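Local atomic coordinates of 2,3-dihydroxybenzoate-AMP ligase (Mycobacterium smegmatis, PDB entry 5KEI), a protein that belongs to the ANL superfamily of AMP-binding enzymes, with a large AMP-binding region followed by a smaller C-terminal domain. Residues A[237-251]-A[264-278]. Residues are numbered along the deposited sequence; the frame is centred on the assembly and turned at random.
Sequences SAELCRLTADDVYLV and PGLLGAMTVGATTVF
Two parallel strands joined by a beta-alpha-beta crossover make this contact: the N-H of Tyr249 in strand 248-251 is donated to Thr275 O (2.8 Å), and Tyr249 O accepts from Val277 N (2.7 Å), almost straight at 175°. Val251 N to Val277 O continues the pairing. On one face Val248 CG1 meets Val277 CG2 at 3.7 Å, branched residues that suit extended backbone; on the other, Val251 CG2 packs on Thr276 CG2. Helix 265-271, the second of two helices in the crossover, lies against this second face. There Tyr249, its CG anti to the backbone N (chi1 175°), lays its ring over Gly265, CE2 3.6 Å from Gly265 CA, and its OH donates to a water (2.6 Å) that Gly265 N reaches weakly. Position 265 suits glycine, which readily takes its positive phi. Both strands belong to the mixed sheet of the AMP-binding region, flanked by strands 62-65 and 298-301. Pro264, after a cis peptide, packs its ring against Ala238, Cys241 and Leu243, whose CD1 comes within 3.6 Å of Pro264 CG. Buried Asp247 OD2 accepts from Thr244 N (2.7 Å) across a type I turn, while its OD1 forms a salt bridge with Arg324.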
ATOM      1  N   SER A 237     -10.152  -6.173  10.763  1.00 27.25           N
ATOM      2  CA  SER A 237      -9.875  -4.800  11.227  1.00 27.77           C
ATOM      3  C   SER A 237     -11.121  -4.135  11.749  1.00 26.67           C
ATOM      4  O   SER A 237     -11.065  -3.380  12.726  1.00 30.76           O
ATOM      5  CB  SER A 237      -9.295  -3.920  10.108  1.00 24.71           C
ATOM      6  OG  SER A 237      -8.082  -4.437   9.647  1.00 26.71           O
ATOM      7  N   ALA A 238     -12.233  -4.365  11.054  1.00 26.01           N
ATOM      8  CA  ALA A 238     -13.527  -3.810  11.458  1.00 28.79           C
ATOM      9  C   ALA A 238     -14.015  -4.480  12.751  1.00 30.85           C
ATOM     10  O   ALA A 238     -14.629  -3.837  13.596  1.00 30.94           O
ATOM     11  CB  ALA A 238     -14.564  -3.963  10.330  1.00 23.01           C
ATOM     12  N   GLU A 239     -13.724  -5.765  12.911  1.00 28.63           N
ATOM     13  CA  GLU A 239     -14.018  -6.423  14.166  1.00 31.66           C
ATOM     14  C   GLU A 239     -13.183  -5.850  15.319  1.00 33.86           C
ATOM     15  O   GLU A 239     -13.688  -5.645  16.421  1.00 33.09           O
ATOM     16  CB  GLU A 239     -13.776  -7.922  14.064  1.00 33.07           C
ATOM     17  CG  GLU A 239     -14.252  -8.660  15.304  1.00 40.88           C
ATOM     18  CD  GLU A 239     -13.558  -9.994  15.518  1.00 52.91           C
ATOM     19  OE1 GLU A 239     -13.092 -10.612  14.528  1.00 58.41           O
ATOM     20  OE2 GLU A 239     -13.475 -10.416  16.693  1.00 59.77           O
ATOM     21  N   LEU A 240     -11.906  -5.599  15.063  1.00 31.64           N
ATOM     22  CA  LEU A 240     -11.009  -5.116  16.101  1.00 27.84           C
ATOM     23  C   LEU A 240     -11.423  -3.713  16.519  1.00 32.05           C
ATOM     24  O   LEU A 240     -11.389  -3.365  17.707  1.00 30.21           O
ATOM     25  CB  LEU A 240      -9.555  -5.143  15.615  1.00 31.00           C
ATOM     26  CG  LEU A 240      -8.420  -4.677  16.541  1.00 30.41           C
ATOM     27  CD1 LEU A 240      -7.131  -5.387  16.163  1.00 28.53           C
ATOM     28  CD2 LEU A 240      -8.220  -3.159  16.478  1.00 25.31           C
ATOM     29  N   CYS A 241     -11.830  -2.914  15.541  1.00 29.46           N
ATOM     30  CA  CYS A 241     -12.243  -1.542  15.816  1.00 32.09           C
ATOM     31  C   CYS A 241     -13.655  -1.473  16.345  1.00 30.38           C
ATOM     32  O   CYS A 241     -14.139  -0.388  16.664  1.00 29.87           O
ATOM     33  CB  CYS A 241     -12.130  -0.677  14.562  1.00 33.72           C
ATOM     34  SG  CYS A 241     -10.431  -0.436  13.984  1.00 33.37           S
ATOM     35  N   ARG A 242     -14.316  -2.628  16.396  1.00 32.26           N
ATOM     36  CA  ARG A 242     -15.662  -2.748  16.949  1.00 36.73           C
ATOM     37  C   ARG A 242     -16.699  -1.947  16.146  1.00 35.84           C
ATOM     38  O   ARG A 242     -17.649  -1.401  16.711  1.00 37.89           O
ATOM     39  CB  ARG A 242     -15.666  -2.309  18.426  1.00 37.40           C
ATOM     40  CG  ARG A 242     -14.523  -2.904  19.264  1.00 39.90           C
ATOM     41  CD  ARG A 242     -14.988  -4.056  20.156  1.00 49.74           C
ATOM     42  NE  ARG A 242     -13.875  -4.711  20.855  1.00 64.00           N
ATOM     43  CZ  ARG A 242     -13.983  -5.814  21.602  1.00 66.08           C
ATOM     44  NH1 ARG A 242     -15.163  -6.405  21.777  1.00 59.86           N
ATOM     45  NH2 ARG A 242     -12.904  -6.327  22.185  1.00 65.61           N
ATOM     46  N   LEU A 243     -16.511  -1.879  14.829  1.00 36.88           N
ATOM     47  CA  LEU A 243     -17.446  -1.176  13.944  1.00 35.18           C
ATOM     48  C   LEU A 243     -18.825  -1.855  13.929  1.00 35.71           C
ATOM     49  O   LEU A 243     -18.923  -3.081  13.878  1.00 29.24           O
ATOM     50  CB  LEU A 243     -16.898  -1.112  12.511  1.00 34.27           C
ATOM     51  CG  LEU A 243     -15.655  -0.271  12.173  1.00 34.76           C
ATOM     52  CD1 LEU A 243     -15.445  -0.181  10.637  1.00 28.04           C
ATOM     53  CD2 LEU A 243     -15.710   1.119  12.798  1.00 28.20           C
ATOM     54  N   THR A 244     -19.883  -1.055  13.977  1.00 37.37           N
ATOM     55  CA  THR A 244     -21.239  -1.581  13.837  1.00 38.31           C
ATOM     56  C   THR A 244     -21.962  -0.829  12.716  1.00 37.30           C
ATOM     57  O   THR A 244     -21.446   0.164  12.192  1.00 34.73           O
ATOM     58  CB  THR A 244     -22.058  -1.467  15.163  1.00 41.03           C
ATOM     59  OG1 THR A 244     -22.335  -0.094  15.453  1.00 41.47           O
ATOM     60  CG2 THR A 244     -21.316  -2.105  16.351  1.00 35.17           C
ATOM     61  N   ALA A 245     -23.156  -1.293  12.354  1.00 31.68           N
ATOM     62  CA  ALA A 245     -23.971  -0.611  11.349  1.00 34.35           C
ATOM     63  C   ALA A 245     -24.291   0.843  11.724  1.00 36.47           C
ATOM     64  O   ALA A 245     -24.748   1.617  10.885  1.00 40.36           O
ATOM     65  CB  ALA A 245     -25.257  -1.377  11.109  1.00 33.98           C
ATOM     66  N   ASP A 246     -24.038   1.213  12.976  1.00 35.23           N
ATOM     67  CA  ASP A 246     -24.290   2.576  13.446  1.00 40.72           C
ATOM     68  C   ASP A 246     -23.091   3.508  13.228  1.00 36.87           C
ATOM     69  O   ASP A 246     -23.225   4.721  13.333  1.00 33.38           O
ATOM     70  CB  ASP A 246     -24.654   2.576  14.938  1.00 34.91           C
ATOM     71  CG  ASP A 246     -25.913   1.770  15.241  1.00 51.40           C
ATOM     72  OD1 ASP A 246     -26.898   1.856  14.462  1.00 40.82           O
ATOM     73  OD2 ASP A 246     -25.909   1.042  16.266  1.00 57.16           O
ATOM     74  N   ASP A 247     -21.917   2.958  12.939  1.00 35.56           N
ATOM     75  CA  ASP A 247     -20.758   3.831  12.754  1.00 38.80           C
ATOM     76  C   ASP A 247     -20.841   4.571  11.419  1.00 36.31           C
ATOM     77  O   ASP A 247     -21.425   4.081  10.451  1.00 37.87           O
ATOM     78  CB  ASP A 247     -19.444   3.049  12.835  1.00 33.20           C
ATOM     79  CG  ASP A 247     -19.071   2.677  14.247  1.00 36.22           C
ATOM     80  OD1 ASP A 247     -18.775   3.597  15.041  1.00 38.21           O
ATOM     81  OD2 ASP A 247     -19.062   1.463  14.562  1.00 40.94           O
ATOM     82  N   VAL A 248     -20.258   5.762  11.393  1.00 38.42           N
ATOM     83  CA  VAL A 248     -20.147   6.575  10.186  1.00 36.81           C
ATOM     84  C   VAL A 248     -18.675   6.934   9.996  1.00 34.64           C
ATOM     85  O   VAL A 248     -18.140   7.766  10.727  1.00 35.10           O
ATOM     86  CB  VAL A 248     -21.018   7.851  10.284  1.00 35.59           C
ATOM     87  CG1 VAL A 248     -20.967   8.637   8.997  1.00 31.26           C
ATOM     88  CG2 VAL A 248     -22.474   7.472  10.637  1.00 32.54           C
ATOM     89  N   TYR A 249     -18.017   6.277   9.043  1.00 32.61           N
ATOM     90  CA  TYR A 249     -16.570   6.452   8.842  1.00 30.04           C
ATOM     91  C   TYR A 249     -16.268   7.528   7.797  1.00 29.44           C
ATOM     92  O   TYR A 249     -16.836   7.535   6.710  1.00 30.96           O
ATOM     93  CB  TYR A 249     -15.933   5.117   8.447  1.00 28.66           C
ATOM     94  CG  TYR A 249     -14.467   5.184   8.088  1.00 30.44           C
ATOM     95  CD1 TYR A 249     -13.488   5.214   9.073  1.00 27.99           C
ATOM     96  CD2 TYR A 249     -14.059   5.196   6.751  1.00 29.04           C
ATOM     97  CE1 TYR A 249     -12.127   5.275   8.736  1.00 31.69           C
ATOM     98  CE2 TYR A 249     -12.706   5.265   6.402  1.00 29.77           C
ATOM     99  CZ  TYR A 249     -11.749   5.302   7.397  1.00 31.52           C
ATOM    100  OH  TYR A 249     -10.422   5.356   7.061  1.00 30.44           O
ATOM    101  N   LEU A 250     -15.381   8.451   8.139  1.00 32.32           N
ATOM    102  CA  LEU A 250     -15.047   9.544   7.233  1.00 30.34           C
ATOM    103  C   LEU A 250     -13.725   9.259   6.545  1.00 30.28           C
ATOM    104  O   LEU A 250     -12.694   9.105   7.203  1.00 30.28           O
ATOM    105  CB  LEU A 250     -14.979  10.867   7.985  1.00 27.90           C
ATOM    106  CG  LEU A 250     -14.451  12.089   7.229  1.00 31.96           C
ATOM    107  CD1 LEU A 250     -15.527  12.668   6.308  1.00 28.54           C
ATOM    108  CD2 LEU A 250     -13.948  13.135   8.204  1.00 30.73           C
ATOM    109  N   VAL A 251     -13.770   9.155   5.222  1.00 31.67           N
ATOM    110  CA  VAL A 251     -12.584   8.928   4.407  1.00 26.22           C
ATOM    111  C   VAL A 251     -11.909  10.259   4.157  1.00 31.26           C
ATOM    112  O   VAL A 251     -12.316  11.020   3.285  1.00 32.66           O
ATOM    113  CB  VAL A 251     -12.942   8.247   3.075  1.00 29.74           C
ATOM    114  CG1 VAL A 251     -11.698   8.072   2.193  1.00 28.73           C
ATOM    115  CG2 VAL A 251     -13.620   6.898   3.350  1.00 24.69           C
ATOM    116  N   PRO A 264      -9.808  -0.171   9.114  1.00 27.44           N
ATOM    117  CA  PRO A 264     -10.827  -0.957   8.402  1.00 26.12           C
ATOM    118  C   PRO A 264     -11.358  -0.243   7.163  1.00 24.07           C
ATOM    119  O   PRO A 264     -11.790  -0.917   6.239  1.00 29.37           O
ATOM    120  CB  PRO A 264     -11.944  -1.125   9.448  1.00 23.43           C
ATOM    121  CG  PRO A 264     -11.867   0.117  10.268  1.00 24.41           C
ATOM    122  CD  PRO A 264     -10.365   0.453  10.335  1.00 24.67           C
ATOM    123  N   GLY A 265     -11.345   1.085   7.151  1.00 25.23           N
ATOM    124  CA  GLY A 265     -11.681   1.848   5.960  1.00 24.99           C
ATOM    125  C   GLY A 265     -13.071   1.592   5.400  1.00 25.07           C
ATOM    126  O   GLY A 265     -13.957   1.092   6.099  1.00 28.36           O
ATOM    127  N   LEU A 266     -13.255   1.959   4.139  1.00 27.51           N
ATOM    128  CA  LEU A 266     -14.498   1.741   3.398  1.00 26.38           C
ATOM    129  C   LEU A 266     -14.956   0.278   3.396  1.00 26.38           C
ATOM    130  O   LEU A 266     -16.107  -0.014   3.704  1.00 30.28           O
ATOM    131  CB  LEU A 266     -14.334   2.238   1.955  1.00 24.69           C
ATOM    132  CG  LEU A 266     -15.426   1.764   0.987  1.00 31.18           C
ATOM    133  CD1 LEU A 266     -16.733   2.501   1.202  1.00 26.68           C
ATOM    134  CD2 LEU A 266     -14.965   1.895  -0.442  1.00 32.89           C
ATOM    135  N   LEU A 267     -14.050  -0.642   3.087  1.00 22.14           N
ATOM    136  CA  LEU A 267     -14.391  -2.060   3.022  1.00 23.54           C
ATOM    137  C   LEU A 267     -14.769  -2.673   4.362  1.00 30.81           C
ATOM    138  O   LEU A 267     -15.759  -3.426   4.467  1.00 28.65           O
ATOM    139  CB  LEU A 267     -13.223  -2.835   2.409  1.00 24.88           C
ATOM    140  CG  LEU A 267     -13.022  -2.408   0.936  1.00 27.60           C
ATOM    141  CD1 LEU A 267     -11.883  -3.111   0.277  1.00 24.29           C
ATOM    142  CD2 LEU A 267     -14.283  -2.641   0.114  1.00 25.93           C
ATOM    143  N   GLY A 268     -13.980  -2.375   5.386  1.00 24.77           N
ATOM    144  CA  GLY A 268     -14.284  -2.892   6.702  1.00 28.84           C
ATOM    145  C   GLY A 268     -15.620  -2.324   7.125  1.00 26.21           C
ATOM    146  O   GLY A 268     -16.473  -3.051   7.612  1.00 26.02           O
ATOM    147  N   ALA A 269     -15.809  -1.025   6.900  1.00 24.13           N
ATOM    148  CA  ALA A 269     -17.094  -0.396   7.161  1.00 27.67           C
ATOM    149  C   ALA A 269     -18.218  -1.150   6.429  1.00 32.59           C
ATOM    150  O   ALA A 269     -19.279  -1.373   6.998  1.00 34.56           O
ATOM    151  CB  ALA A 269     -17.065   1.075   6.749  1.00 25.24           C
ATOM    152  N   MET A 270     -17.975  -1.580   5.188  1.00 30.09           N
ATOM    153  CA  MET A 270     -19.020  -2.250   4.421  1.00 29.31           C
ATOM    154  C   MET A 270     -19.299  -3.664   4.934  1.00 30.64           C
ATOM    155  O   MET A 270     -20.388  -4.183   4.734  1.00 30.14           O
ATOM    156  CB  MET A 270     -18.663  -2.291   2.935  1.00 29.35           C
ATOM    157  CG  MET A 270     -18.939  -0.989   2.188  1.00 27.47           C
ATOM    158  SD  MET A 270     -18.403  -1.072   0.462  1.00 39.46           S
ATOM    159  CE  MET A 270     -19.651  -2.115  -0.250  1.00 33.20           C
ATOM    160  N   THR A 271     -18.337  -4.288   5.599  1.00 28.07           N
ATOM    161  CA  THR A 271     -18.593  -5.610   6.150  1.00 29.59           C
ATOM    162  C   THR A 271     -19.577  -5.588   7.321  1.00 31.83           C
ATOM    163  O   THR A 271     -20.143  -6.635   7.655  1.00 31.41           O
ATOM    164  CB  THR A 271     -17.305  -6.304   6.636  1.00 33.20           C
ATOM    165  OG1 THR A 271     -16.688  -5.501   7.644  1.00 27.35           O
ATOM    166  CG2 THR A 271     -16.334  -6.544   5.484  1.00 29.80           C
ATOM    167  N   VAL A 272     -19.775  -4.425   7.955  1.00 32.30           N
ATOM    168  CA  VAL A 272     -20.744  -4.325   9.066  1.00 31.04           C
ATOM    169  C   VAL A 272     -21.975  -3.467   8.750  1.00 34.64           C
ATOM    170  O   VAL A 272     -22.766  -3.156   9.646  1.00 34.29           O
ATOM    171  CB  VAL A 272     -20.118  -3.736  10.370  1.00 29.59           C
ATOM    172  CG1 VAL A 272     -19.040  -4.667  10.962  1.00 24.59           C
ATOM    173  CG2 VAL A 272     -19.618  -2.304  10.144  1.00 32.27           C
ATOM    174  N   GLY A 273     -22.135  -3.065   7.492  1.00 34.56           N
ATOM    175  CA  GLY A 273     -23.275  -2.245   7.115  1.00 37.09           C
ATOM    176  C   GLY A 273     -23.256  -0.831   7.677  1.00 37.54           C
ATOM    177  O   GLY A 273     -24.304  -0.208   7.841  1.00 34.64           O
ATOM    178  N   ALA A 274     -22.055  -0.322   7.947  1.00 35.95           N
ATOM    179  CA  ALA A 274     -21.878   1.060   8.385  1.00 34.87           C
ATOM    180  C   ALA A 274     -21.874   2.043   7.217  1.00 36.03           C
ATOM    181  O   ALA A 274     -21.738   1.649   6.060  1.00 37.78           O
ATOM    182  CB  ALA A 274     -20.588   1.196   9.184  1.00 36.76           C
ATOM    183  N   THR A 275     -22.016   3.329   7.524  1.00 36.20           N
ATOM    184  CA  THR A 275     -21.980   4.367   6.494  1.00 34.98           C
ATOM    185  C   THR A 275     -20.550   4.882   6.287  1.00 35.06           C
ATOM    186  O   THR A 275     -19.794   5.060   7.247  1.00 33.56           O
ATOM    187  CB  THR A 275     -22.906   5.553   6.862  1.00 34.42           C
ATOM    188  OG1 THR A 275     -24.222   5.064   7.164  1.00 38.93           O
ATOM    189  CG2 THR A 275     -22.977   6.581   5.729  1.00 32.17           C
ATOM    190  N   THR A 276     -20.180   5.121   5.034  1.00 34.10           N
ATOM    191  CA  THR A 276     -18.896   5.733   4.727  1.00 28.19           C
ATOM    192  C   THR A 276     -19.106   7.087   4.049  1.00 33.14           C
ATOM    193  O   THR A 276     -19.901   7.207   3.111  1.00 37.66           O
ATOM    194  CB  THR A 276     -18.045   4.812   3.825  1.00 32.88           C
ATOM    195  OG1 THR A 276     -17.620   3.666   4.582  1.00 30.10           O
ATOM    196  CG2 THR A 276     -16.833   5.550   3.290  1.00 26.69           C
ATOM    197  N   VAL A 277     -18.397   8.101   4.534  1.00 32.30           N
ATOM    198  CA  VAL A 277     -18.470   9.460   3.998  1.00 31.33           C
ATOM    199  C   VAL A 277     -17.156   9.894   3.366  1.00 31.49           C
ATOM    200  O   VAL A 277     -16.147   9.946   4.049  1.00 34.57           O
ATOM    201  CB  VAL A 277     -18.805  10.485   5.094  1.00 34.08           C
ATOM    202  CG1 VAL A 277     -18.778  11.872   4.508  1.00 30.14           C
ATOM    203  CG2 VAL A 277     -20.162  10.167   5.756  1.00 31.65           C
ATOM    204  N   PHE A 278     -17.169  10.216   2.073  1.00 34.38           N
ATOM    205  CA  PHE A 278     -15.981  10.716   1.369  1.00 31.19           C
ATOM    206  C   PHE A 278     -15.877  12.240   1.478  1.00 37.75           C
ATOM    207  O   PHE A 278     -16.893  12.937   1.435  1.00 39.30           O
ATOM    208  CB  PHE A 278     -16.013  10.317  -0.113  1.00 34.52           C
ATOM    209  CG  PHE A 278     -15.934   8.835  -0.352  1.00 32.17           C
ATOM    210  CD1 PHE A 278     -17.050   8.038  -0.210  1.00 29.89           C
ATOM    211  CD2 PHE A 278     -14.740   8.243  -0.715  1.00 33.58           C
ATOM    212  CE1 PHE A 278     -16.975   6.684  -0.415  1.00 32.07           C
ATOM    213  CE2 PHE A 278     -14.663   6.877  -0.929  1.00 33.81           C
ATOM    214  CZ  PHE A 278     -15.778   6.102  -0.780  1.00 28.91           C
TER
HETATM  215  O   HOH W   1      -9.246   3.331   8.071  1.00 23.29           O